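Long-range contacts in periplasmic binding protein (Sulfurospirillum deleyianum, PDB 4PAG), which probably captures a solute in the periplasm, perhaps an iron complex or related cofactor, and hands it to an ABC transporter: residues 44-48 against 72-78; 153-157 against 300-304. All coordinates share one frame; numbering follows the deposited sequence.

Contact 1. Residues 44-48 against 72-78; sequences GVNSP and GGWHGNN
Asn-46 and Gly-72 bring together the loop after helix 28-37 and the loop before helix 82-88, their CA atoms 4.3 Å apart, and each CA-H also leans toward the other residue's carbonyl oxygen, as in the pairing of Gly-72 CA with Asn-46 O at 3.4 Å. On this backbone meeting the side chains add two amide-to-carbonyl bonds that run in opposite directions. ND2 of Asn-46 gives a nearly straight hydrogen bond to Gly-72 O (3.0 Å, 167° at the hydrogen), with the acceptor close to the plane of the donating amide. In return, ND2 of Asn-78 donates to Asn-46 O at 2.9 Å, a more bent bond whose donor stands well above the carbonyl plane. CG of Asn-46 is anti to its own carbonyl carbon (chi1 -51°), which swings the amide over toward Gly-72 O; OD1 is taken by Ser-31 OG, while ND2 is shared with Gly-25 O. Replacing Asn-46 with an alanine would probably leave Gly-25 O and Gly-72 O without this donor, though the latter would keep Tyr-24 OH, and Ser-31 without its acceptor, opening a gap where the amide lay.

The His-75 ring lies beside the two amides, its CE1 edge 3.4 Å from Ser-47 OG and its NE2 obliquely 3.7 Å from Asn-46 CB. Asn-78 CB rests over one ring face, and a type II turn from His-75 to Asn-78 carries both side chains toward the other loop. Pro-28 of helix 28-37 packs against Asn-46, Ser-47 and His-75. The buried Asn-46 thus has both amide atoms and its backbone O paired, next to backbone bonds of Val-45 with Pro-69 and Leu-71.

Contact 2. Residues 153-157 against 300-304; sequences TYLDE and KVKAF
Lys-300 reaches across from helix 297-309 to Tyr-154 and Glu-157 on helix 141-163, and charge dominates the meeting. Its ammonium NZ lies 2.6 Å from OE1 of Glu-157 in a short salt bridge, received on the syn lone pair of that oxygen. The same nitrogen sits over the face of Tyr-154, 3.5 Å from the ring centroid and 15° off the ring normal, a cation-pi contact. The lysine chain runs out almost straight and then bends at its last torsion (chi4 -72°), which brings NZ over the ring face. Tyr-295 offers the lysine a further cation-pi partner, and the carboxylate and aromatic rings would be expected to stabilise the cation in these buried surroundings.

In the fold, the contact joins the long helix 141-163 to a helix near the C-terminus. In class III periplasmic binding proteins of the iron and cobalamin type, one long helix connects two lobes, and helix 141-163, which leads through a short connection to strand 172-176 of the parallel sheet, is consistent with that role. The short segments run nearly antiparallel, at 155°, but their axes stay 13.4 Å apart, so long side chains bridge the interval.

A weak hydrogen bond supplements the charge: Tyr-154 OH points to the backbone oxygen of Lys-300 at 3.3 Å, an oxygen that already accepts the helical bond from Phe-304 N.

Van der Waals packing is slighter. The methyl CB of Ala-303 touches the phenol oxygen OH of Tyr-154 at 3.6 Å, and the one apolar pair sets CE2 of the tyrosine ring obliquely 4.5 Å from Phe-304 CB. Helix 277-288 fills in beside them, with Ile-278 against both aromatic residues and His-282 meeting Tyr-154 edge to face.

Overall arrangement
The two contacts illustrate how one chain can be tied together by different means at separate places. They lie on opposite sides of the chain's centre, with their own centres 28 Å apart and nearest atoms about 17 Å apart, without touching. Along the sequence contact 1 is complete before contact 2 begins: the first joins loops with 23 residues between its segments, the second helices, with 142 between its segments. The bound histidine lies in a pocket lined by Asn-55, Pro-235, Lys-263 and Tyr-321, among others, none of which belongs to either contact. Contact 2 nevertheless adjoins helix 315-322, which contributes Tyr-321 and Phe-322 to that pocket, since Val-301 packs on Phe-322.

Contact 1. Residues 44-48 against 72-78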
loop_
_atom_site.group_PDB
_atom_site.type_symbol
_atom_site.label_atom_id
_atom_site.label_comp_id
_atom_site.label_asym_id
_atom_site.label_seq_id
_atom_site.Cartn_x
_atom_site.Cartn_y
_atom_site.Cartn_z
ATOM N N GLY A 44 -4.671 -15.034 10.962
ATOM C CA GLY A 44 -4.303 -13.892 11.771
ATOM C C GLY A 44 -3.883 -12.700 10.928
ATOM O O GLY A 44 -3.727 -12.813 9.705
ATOM N N VAL A 45 -3.728 -11.555 11.591
ATOM C CA VAL A 45 -3.217 -10.342 10.964
ATOM C C VAL A 45 -1.821 -10.048 11.543
ATOM O O VAL A 45 -1.374 -10.714 12.491
ATOM C CB VAL A 45 -4.174 -9.135 11.157
ATOM C CG1 VAL A 45 -5.480 -9.365 10.411
ATOM C CG2 VAL A 45 -4.451 -8.861 12.629
ATOM N N ASN A 46 -1.131 -9.067 10.966
ATOM C CA ASN A 46 0.236 -8.742 11.372
ATOM C C ASN A 46 0.279 -7.621 12.405
ATOM O O ASN A 46 1.134 -7.625 13.287
ATOM C CB ASN A 46 1.074 -8.345 10.153
ATOM C CG ASN A 46 0.976 -9.352 9.037
ATOM O OD1 ASN A 46 0.310 -9.108 8.031
ATOM N ND2 ASN A 46 1.598 -10.513 9.223
ATOM N N SER A 47 -0.639 -6.668 12.261
ATOM C CA SER A 47 -0.753 -5.487 13.113
ATOM C C SER A 47 -2.220 -5.305 13.515
ATOM O O SER A 47 -3.108 -5.910 12.908
ATOM C CB SER A 47 -0.312 -4.240 12.338
ATOM O OG SER A 47 1.033 -4.332 11.919
ATOM N N PRO A 48 -2.486 -4.461 14.523
ATOM C CA PRO A 48 -3.874 -4.142 14.872
ATOM C C PRO A 48 -4.645 -3.658 13.655
ATOM O O PRO A 48 -4.130 -2.848 12.879
ATOM C CB PRO A 48 -3.735 -3.010 15.898
ATOM C CG PRO A 48 -2.369 -3.157 16.460
ATOM C CD PRO A 48 -1.515 -3.780 15.402
ATOM N N GLY A 72 1.937 -10.872 14.464
ATOM C CA GLY A 72 3.177 -10.206 14.098
ATOM C C GLY A 72 3.547 -10.460 12.651
ATOM O O GLY A 72 2.771 -11.035 11.888
ATOM N N GLY A 73 4.739 -10.033 12.270
ATOM C CA GLY A 73 5.178 -10.148 10.892
ATOM C C GLY A 73 6.566 -9.586 10.683
ATOM O O GLY A 73 7.175 -9.034 11.612
ATOM N N TRP A 74 7.059 -9.734 9.454
ATOM C CA TRP A 74 8.370 -9.239 9.061
ATOM C C TRP A 74 8.182 -7.937 8.300
ATOM O O TRP A 74 7.956 -7.950 7.088
ATOM C CB TRP A 74 9.077 -10.250 8.161
ATOM C CG TRP A 74 9.451 -11.551 8.812
ATOM C CD1 TRP A 74 10.632 -11.846 9.426
ATOM C CD2 TRP A 74 8.659 -12.740 8.872
ATOM N NE1 TRP A 74 10.625 -13.151 9.868
ATOM C CE2 TRP A 74 9.424 -13.721 9.542
ATOM C CE3 TRP A 74 7.377 -13.073 8.433
ATOM C CZ2 TRP A 74 8.944 -15.015 9.785
ATOM C CZ3 TRP A 74 6.899 -14.361 8.672
ATOM C CH2 TRP A 74 7.685 -15.316 9.343
ATOM N N HIS A 75 8.251 -6.822 9.022
ATOM C CA HIS A 75 8.096 -5.486 8.440
ATOM C C HIS A 75 8.423 -4.428 9.504
ATOM O O HIS A 75 8.571 -4.747 10.689
ATOM C CB HIS A 75 6.678 -5.280 7.876
ATOM C CG HIS A 75 5.604 -5.514 8.880
ATOM N ND1 HIS A 75 4.835 -4.497 9.400
ATOM C CD2 HIS A 75 5.200 -6.648 9.498
ATOM C CE1 HIS A 75 3.990 -4.998 10.282
ATOM N NE2 HIS A 75 4.196 -6.301 10.364
ATOM N N GLY A 76 8.536 -3.174 9.076
ATOM C CA GLY A 76 8.981 -2.084 9.949
ATOM C C GLY A 76 8.239 -1.993 11.274
ATOM O O GLY A 76 7.001 -2.021 11.309
ATOM N N ASN A 77 9.000 -1.895 12.365
ATOM C CA ASN A 77 8.441 -1.752 13.713
ATOM C C ASN A 77 7.597 -2.956 14.155
ATOM O O ASN A 77 6.658 -2.814 14.948
ATOM C CB ASN A 77 7.623 -0.457 13.818
ATOM C CG ASN A 77 8.428 0.768 13.435
ATOM O OD1 ASN A 77 8.174 1.396 12.406
ATOM N ND2 ASN A 77 9.415 1.105 14.256
ATOM N N ASN A 78 7.939 -4.136 13.641
ATOM C CA ASN A 78 7.272 -5.372 14.046
ATOM C C ASN A 78 8.211 -6.579 13.923
ATOM O O ASN A 78 9.262 -6.512 13.279
ATOM C CB ASN A 78 5.996 -5.580 13.213
ATOM C CG ASN A 78 4.852 -6.190 14.013
ATOM O OD1 ASN A 78 5.009 -6.571 15.169
ATOM N ND2 ASN A 78 3.687 -6.276 13.394
#

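Contact 2. Residues 153-157 against 300-304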
loop_
_atom_site.group_PDB
_atom_site.type_symbol
_atom_site.label_atom_id
_atom_site.label_comp_id
_atom_site.label_asym_id
_atom_site.label_seq_id
_atom_site.Cartn_x
_atom_site.Cartn_y
_atom_site.Cartn_z
ATOM N N THR A 153 -6.169 -2.522 -15.872
ATOM C CA THR A 153 -6.775 -1.373 -16.545
ATOM C C THR A 153 -6.366 -0.054 -15.903
ATOM O O THR A 153 -5.938 0.867 -16.596
ATOM C CB THR A 153 -8.307 -1.485 -16.533
ATOM O OG1 THR A 153 -8.678 -2.662 -17.249
ATOM C CG2 THR A 153 -8.969 -0.266 -17.178
ATOM N N TYR A 154 -6.492 0.034 -14.584
ATOM C CA TYR A 154 -6.153 1.272 -13.872
ATOM C C TYR A 154 -4.677 1.614 -14.041
ATOM O O TYR A 154 -4.320 2.772 -14.290
ATOM C CB TYR A 154 -6.500 1.158 -12.388
ATOM C CG TYR A 154 -7.942 1.410 -12.044
ATOM C CD1 TYR A 154 -8.976 1.027 -12.896
ATOM C CD2 TYR A 154 -8.281 2.012 -10.843
ATOM C CE1 TYR A 154 -10.303 1.252 -12.557
ATOM C CE2 TYR A 154 -9.597 2.239 -10.495
ATOM C CZ TYR A 154 -10.604 1.860 -11.351
ATOM O OH TYR A 154 -11.908 2.095 -10.990
ATOM N N LEU A 155 -3.824 0.606 -13.921
ATOM C CA LEU A 155 -2.385 0.803 -14.065
ATOM C C LEU A 155 -1.985 1.237 -15.484
ATOM O O LEU A 155 -1.128 2.116 -15.652
ATOM C CB LEU A 155 -1.638 -0.467 -13.654
ATOM C CG LEU A 155 -1.692 -0.764 -12.152
ATOM C CD1 LEU A 155 -1.374 -2.230 -11.882
ATOM C CD2 LEU A 155 -0.754 0.147 -11.363
ATOM N N ASP A 156 -2.610 0.635 -16.495
ATOM C CA ASP A 156 -2.348 1.001 -17.896
ATOM C C ASP A 156 -2.813 2.427 -18.200
ATOM O O ASP A 156 -2.116 3.177 -18.875
ATOM C CB ASP A 156 -3.035 0.018 -18.853
ATOM C CG ASP A 156 -2.380 -1.360 -18.858
ATOM O OD1 ASP A 156 -1.282 -1.520 -18.278
ATOM O OD2 ASP A 156 -2.970 -2.295 -19.451
ATOM N N GLU A 157 -3.991 2.793 -17.705
ATOM C CA GLU A 157 -4.505 4.154 -17.873
ATOM C C GLU A 157 -3.561 5.184 -17.280
ATOM O O GLU A 157 -3.307 6.226 -17.881
ATOM C CB GLU A 157 -5.864 4.314 -17.197
ATOM C CG GLU A 157 -7.012 3.645 -17.917
ATOM C CD GLU A 157 -8.276 3.627 -17.084
ATOM O OE1 GLU A 157 -8.191 3.844 -15.849
ATOM O OE2 GLU A 157 -9.357 3.403 -17.664
ATOM N N LYS A 300 -13.765 6.343 -10.036
ATOM C CA LYS A 300 -12.761 5.294 -9.796
ATOM C C LYS A 300 -12.809 4.767 -8.359
ATOM O O LYS A 300 -12.733 3.559 -8.136
ATOM C CB LYS A 300 -11.361 5.797 -10.119
ATOM C CG LYS A 300 -11.143 5.989 -11.605
ATOM C CD LYS A 300 -9.670 6.030 -11.972
ATOM C CE LYS A 300 -9.469 5.791 -13.457
ATOM N NZ LYS A 300 -9.718 4.372 -13.824
ATOM N N VAL A 301 -12.953 5.666 -7.391
ATOM C CA VAL A 301 -13.097 5.248 -5.995
ATOM C C VAL A 301 -14.309 4.325 -5.858
ATOM O O VAL A 301 -14.217 3.253 -5.256
ATOM C CB VAL A 301 -13.230 6.449 -5.021
ATOM C CG1 VAL A 301 -13.366 5.965 -3.584
ATOM C CG2 VAL A 301 -12.032 7.384 -5.132
ATOM N N LYS A 302 -15.439 4.733 -6.433
ATOM C CA LYS A 302 -16.675 3.961 -6.308
ATOM C C LYS A 302 -16.536 2.570 -6.908
ATOM O O LYS A 302 -16.906 1.592 -6.264
ATOM C CB LYS A 302 -17.875 4.706 -6.924
ATOM C CG LYS A 302 -18.466 5.765 -6.010
ATOM C CD LYS A 302 -19.490 6.626 -6.753
ATOM C CE LYS A 302 -20.259 7.548 -5.820
ATOM N NZ LYS A 302 -21.631 7.056 -5.508
ATOM N N ALA A 303 -15.982 2.483 -8.118
ATOM C CA ALA A 303 -15.796 1.193 -8.794
ATOM C C ALA A 303 -14.801 0.304 -8.050
ATOM O O ALA A 303 -15.019 -0.892 -7.895
ATOM C CB ALA A 303 -15.332 1.399 -10.228
ATOM N N PHE A 304 -13.714 0.899 -7.584
ATOM C CA PHE A 304 -12.688 0.156 -6.863
ATOM C C PHE A 304 -13.244 -0.432 -5.555
ATOM O O PHE A 304 -13.052 -1.622 -5.262
ATOM C CB PHE A 304 -11.478 1.054 -6.613
ATOM C CG PHE A 304 -10.321 0.351 -5.974
ATOM C CD1 PHE A 304 -10.226 0.280 -4.598
ATOM C CD2 PHE A 304 -9.329 -0.239 -6.747
ATOM C CE1 PHE A 304 -9.169 -0.363 -3.996
ATOM C CE2 PHE A 304 -8.262 -0.884 -6.149
ATOM C CZ PHE A 304 -8.186 -0.943 -4.770
#